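Local coordinates for lipoprotein (Clostridioides difficile, PDB 7RAG) that binds the CwlD amidase and allosterically activates it during spore formation, as a lipoprotein of the LolA family, at the interface of chains A and C and the interface of chains A and B. Residues are numbered along the deposited sequence; one frame, centred on the assembly and turned at random. Chains: chain A/B, Lipoprotein; chain C, Germination-specific N-acetylmuramoyl-L-alanine amidase, Autolysin.

Contact 1: the interface of chains A and C. Residues chain A 33, 38-40, 42; chain C 53-54, 57.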
loop_
_atom_site.group_PDB
_atom_site.type_symbol
_atom_site.label_atom_id
_atom_site.label_comp_id
_atom_site.label_asym_id
_atom_site.label_seq_id
_atom_site.Cartn_x
_atom_site.Cartn_y
_atom_site.Cartn_z
ATOM N N VAL A 33 -7.721 13.638 26.149
ATOM C CA VAL A 33 -8.671 14.246 25.224
ATOM C C VAL A 33 -9.846 14.745 26.034
ATOM O O VAL A 33 -10.382 14.008 26.871
ATOM C CB VAL A 33 -9.133 13.258 24.139
ATOM C CG1 VAL A 33 -10.056 13.954 23.136
ATOM C CG2 VAL A 33 -7.907 12.638 23.430
ATOM N N SER A 38 -16.365 14.212 30.621
ATOM C CA SER A 38 -15.120 13.815 31.268
ATOM C C SER A 38 -13.987 13.679 30.247
ATOM O O SER A 38 -14.204 13.178 29.145
ATOM C CB SER A 38 -15.310 12.486 32.001
ATOM O OG SER A 38 -16.430 12.560 32.878
ATOM N N PRO A 39 -12.766 14.083 30.594
ATOM C CA PRO A 39 -11.618 13.724 29.762
ATOM C C PRO A 39 -11.479 12.209 29.673
ATOM O O PRO A 39 -12.085 11.452 30.435
ATOM C CB PRO A 39 -10.424 14.360 30.487
ATOM C CG PRO A 39 -10.891 14.656 31.845
ATOM C CD PRO A 39 -12.377 14.850 31.788
ATOM N N HIS A 40 -10.733 11.773 28.664
ATOM C CA HIS A 40 -10.420 10.370 28.453
ATOM C C HIS A 40 -8.929 10.269 28.182
ATOM O O HIS A 40 -8.326 11.185 27.612
ATOM C CB HIS A 40 -11.218 9.791 27.279
ATOM C CG HIS A 40 -11.588 8.351 27.445
ATOM N ND1 HIS A 40 -12.677 7.946 28.188
ATOM C CD2 HIS A 40 -11.023 7.220 26.963
ATOM C CE1 HIS A 40 -12.766 6.628 28.156
ATOM N NE2 HIS A 40 -11.775 6.161 27.418
ATOM N N TYR A 42 -5.446 8.001 26.813
ATOM C CA TYR A 42 -4.989 6.971 25.908
ATOM C C TYR A 42 -3.484 6.868 26.044
ATOM O O TYR A 42 -2.827 7.848 26.395
ATOM C CB TYR A 42 -5.358 7.299 24.468
ATOM C CG TYR A 42 -6.814 7.580 24.286
ATOM C CD1 TYR A 42 -7.693 6.568 23.933
ATOM C CD2 TYR A 42 -7.311 8.866 24.450
ATOM C CE1 TYR A 42 -9.032 6.821 23.762
ATOM C CE2 TYR A 42 -8.640 9.131 24.273
ATOM C CZ TYR A 42 -9.502 8.102 23.935
ATOM O OH TYR A 42 -10.841 8.377 23.766
ATOM N N ARG C 53 -16.465 6.602 20.557
ATOM C CA ARG C 53 -15.741 7.736 21.108
ATOM C C ARG C 53 -14.255 7.420 21.262
ATOM O O ARG C 53 -13.393 8.237 20.916
ATOM C CB ARG C 53 -16.370 8.115 22.462
ATOM C CG ARG C 53 -15.785 9.344 23.121
ATOM C CD ARG C 53 -14.619 8.980 24.042
ATOM N NE ARG C 53 -14.310 10.037 24.998
ATOM C CZ ARG C 53 -14.909 10.174 26.173
ATOM N NH1 ARG C 53 -15.848 9.301 26.529
ATOM N NH2 ARG C 53 -14.558 11.167 26.990
ATOM N N GLU C 54 -13.935 6.254 21.835
ATOM C CA GLU C 54 -12.521 5.911 21.986
ATOM C C GLU C 54 -11.820 5.780 20.631
ATOM O O GLU C 54 -10.707 6.296 20.443
ATOM C CB GLU C 54 -12.376 4.635 22.812
ATOM C CG GLU C 54 -12.638 4.887 24.255
ATOM C CD GLU C 54 -12.568 3.641 25.112
ATOM O OE1 GLU C 54 -12.392 2.526 24.550
ATOM O OE2 GLU C 54 -12.700 3.796 26.357
ATOM N N GLU C 57 -11.419 9.513 19.171
ATOM C CA GLU C 57 -10.492 10.366 19.894
ATOM C C GLU C 57 -9.064 9.856 19.771
ATOM O O GLU C 57 -8.129 10.659 19.665
ATOM C CB GLU C 57 -10.901 10.478 21.358
ATOM C CG GLU C 57 -12.258 11.131 21.555
ATOM C CD GLU C 57 -12.492 11.666 22.962
ATOM O OE1 GLU C 57 -11.916 11.108 23.939
ATOM O OE2 GLU C 57 -13.267 12.667 23.095
HETATM O O HOH W 1 -12.796 13.462 25.876
#

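Contact 2: the interface of chains A and B. Residues chain A 116-118, 122-124; chain B 7-8, 11.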
loop_
_atom_site.group_PDB
_atom_site.type_symbol
_atom_site.label_atom_id
_atom_site.label_comp_id
_atom_site.label_asym_id
_atom_site.label_seq_id
_atom_site.Cartn_x
_atom_site.Cartn_y
_atom_site.Cartn_z
ATOM N N VAL A 116 38.161 -0.122 -4.775
ATOM C CA VAL A 116 38.061 1.289 -5.141
ATOM C C VAL A 116 39.287 1.664 -5.968
ATOM O O VAL A 116 40.420 1.379 -5.566
ATOM C CB VAL A 116 37.932 2.197 -3.902
ATOM C CG1 VAL A 116 37.608 3.593 -4.316
ATOM C CG2 VAL A 116 36.843 1.687 -2.987
ATOM N N LYS A 117 39.053 2.295 -7.124
ATOM C CA LYS A 117 40.098 2.608 -8.097
ATOM C C LYS A 117 39.827 3.982 -8.708
ATOM O O LYS A 117 38.671 4.355 -8.902
ATOM C CB LYS A 117 40.156 1.525 -9.186
ATOM C CG LYS A 117 40.904 1.904 -10.445
ATOM C CD LYS A 117 40.416 1.072 -11.623
ATOM C CE LYS A 117 40.222 -0.387 -11.233
ATOM N NZ LYS A 117 39.864 -1.241 -12.398
ATOM N N LEU A 118 40.878 4.767 -8.952
ATOM C CA LEU A 118 40.743 6.128 -9.488
ATOM C C LEU A 118 41.366 6.130 -10.879
ATOM O O LEU A 118 42.591 6.169 -11.018
ATOM C CB LEU A 118 41.410 7.143 -8.563
ATOM C CG LEU A 118 41.016 8.623 -8.519
ATOM C CD1 LEU A 118 39.523 8.845 -8.467
ATOM C CD2 LEU A 118 41.648 9.253 -7.310
ATOM N N HIS A 122 37.374 8.785 -13.173
ATOM C CA HIS A 122 36.271 8.056 -12.565
ATOM C C HIS A 122 36.706 7.352 -11.293
ATOM O O HIS A 122 37.797 6.780 -11.221
ATOM C CB HIS A 122 35.688 7.025 -13.516
ATOM C CG HIS A 122 34.963 7.626 -14.672
ATOM N ND1 HIS A 122 35.581 7.907 -15.870
ATOM C CD2 HIS A 122 33.675 8.016 -14.807
ATOM C CE1 HIS A 122 34.701 8.434 -16.701
ATOM N NE2 HIS A 122 33.537 8.514 -16.080
ATOM N N LEU A 123 35.829 7.405 -10.300
ATOM C CA LEU A 123 35.895 6.548 -9.126
ATOM C C LEU A 123 35.205 5.241 -9.504
ATOM O O LEU A 123 34.016 5.239 -9.819
ATOM C CB LEU A 123 35.220 7.255 -7.949
ATOM C CG LEU A 123 34.922 6.669 -6.557
ATOM C CD1 LEU A 123 36.056 6.850 -5.600
ATOM C CD2 LEU A 123 33.656 7.300 -5.962
ATOM N N VAL A 124 35.957 4.145 -9.541
ATOM C CA VAL A 124 35.436 2.827 -9.895
ATOM C C VAL A 124 35.253 2.038 -8.611
ATOM O O VAL A 124 36.205 1.879 -7.834
ATOM C CB VAL A 124 36.373 2.086 -10.860
ATOM C CG1 VAL A 124 35.702 0.828 -11.386
ATOM C CG2 VAL A 124 36.779 2.985 -12.004
ATOM N N THR B 7 42.882 12.094 -3.403
ATOM C CA THR B 7 43.240 10.684 -3.412
ATOM C C THR B 7 41.988 9.828 -3.571
ATOM O O THR B 7 40.855 10.318 -3.565
ATOM C CB THR B 7 43.961 10.298 -2.123
ATOM O OG1 THR B 7 43.012 10.279 -1.051
ATOM C CG2 THR B 7 45.055 11.288 -1.808
ATOM N N LYS B 8 42.200 8.517 -3.681
ATOM C CA LYS B 8 41.082 7.591 -3.788
ATOM C C LYS B 8 40.098 7.763 -2.639
ATOM O O LYS B 8 38.882 7.890 -2.845
ATOM C CB LYS B 8 41.598 6.153 -3.829
ATOM C CG LYS B 8 41.763 5.608 -5.211
ATOM C CD LYS B 8 40.438 5.089 -5.755
ATOM C CE LYS B 8 39.409 6.194 -6.090
ATOM N NZ LYS B 8 38.479 5.969 -7.242
ATOM N N VAL B 11 38.006 11.195 -2.536
ATOM C CA VAL B 11 36.901 11.195 -3.494
ATOM C C VAL B 11 35.808 10.241 -3.040
ATOM O O VAL B 11 34.614 10.569 -3.089
ATOM C CB VAL B 11 37.402 10.838 -4.907
ATOM C CG1 VAL B 11 36.226 10.532 -5.813
ATOM C CG2 VAL B 11 38.204 11.979 -5.507
#

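Contact 1: the interface of chains A and C
A:Tyr42 and C:Glu57 meet at about a right angle, the phenol hydroxyl reaching the carboxylate with its ring turned 70° from the carboxylate plane. The hydroxyl OH donates to C:Glu57 OE1 at 2.9 Å on the anti side of that oxygen, which itself lies in the plane of the tyrosine ring. A second donor, the guanidinium NE of C:Arg53, reaches the same OE1 at 2.8 Å from above the carboxylate plane. This illustrates how one acceptor gripped by donors from both chains, here from different directions, should have its carboxylate's rotation fixed. A:Val33 crosses the carboxylate arm at a slant, its CG1, anti to the backbone N (chi1 -176°), 3.3 Å from C:Glu57 CD.

C:Arg53 bends at chi2 (-90°) and offers a guanidinium face to A:His40, whose ND1 sits 3.7 Å above the plane of that group. The far side of the imidazole, NE2, donates to C:Glu54 OE2 at 2.8 Å, although the bond is bent and tilted from both planes. At the guanidinium edge, the carbonyl O of A:Ser38 lies 3.0 Å from C:Arg53 NH2 without a hydrogen bond, the N-H pointing elsewhere. A water links the carbonyl O of A:Val33 with C:Arg53 NH2 and C:Glu57 OE2.

In this GerS–CwlD interface, the three amidase residues project from helix 41-58 against lipoprotein strands 24-33 and 40-58 and the loop joining them.

Contact 2: the interface of chains A and B
Turns at chi2 (-83°) and chi3 (71°) bend the side chain of B:Lys8 and carry its end against A:Leu118 and the backbone of A:Lys117 on strand 115-119. The LolA-family lipoprotein here meets a second copy of itself, the first turn of helix 8-21 of chain B lying against strands 115-119 and 122-128 of chain A, in a two-fold symmetric pairing whose twin contact exchanges the chains. This pairing may not be the biological one, since the structure alone does not show that the two copies associate outside the crystal.

The lysine methylenes do much of the packing, an example of a long charged side chain serving as an apolar arm. The outer part of B:Lys8, from CD to NZ, is modelled too tightly against chain A and is doubtfully placed, which makes its contacts approximate. B:Lys8 CD lies about 3.5 Å from A:Val116 CG1, with the two side chains running at a slant to each other. A:Leu118 instead slides past the lysine in the opposite direction, its CB about 3.3 Å from B:Lys8 CE. For this leucine, a chi1 of -156° directs CG away from the backbone N, and its CD2 methyl extends to the start of the helix, 3.7 Å from the backbone N of B:Lys8. On the neighbouring strand A:Leu123 turns CD1 towards the same lysine, at about 3.5 Å from CE. The ammonium group NZ is directed at the backbone carbonyl of A:Lys117, but the modelled separation is too short to be real. One helical turn further on, B:Val11 lays CG1 3.7 Å from A:Leu123 CD1, the two side chains passing in opposite senses.

The centres of the C-alpha atoms of contact 1 and contact 2 are about 60 Å apart, and the two contacts share no residue; chain A supplies strands 24-33 and 40-58 to the first, and strands 115-119 and 122-128 to the second. The lipoprotein thus uses separate surfaces for the amidase and for its own copy. Contact 1 joins unlike proteins mainly through polar groups, whereas contact 2 is chiefly apolar. Together they are consistent with the deposited assembly of two lipoproteins and two amidases, in which the lipoprotein pair could bring two amidases into one complex, though the structure alone does not show that this pairing is needed for activation.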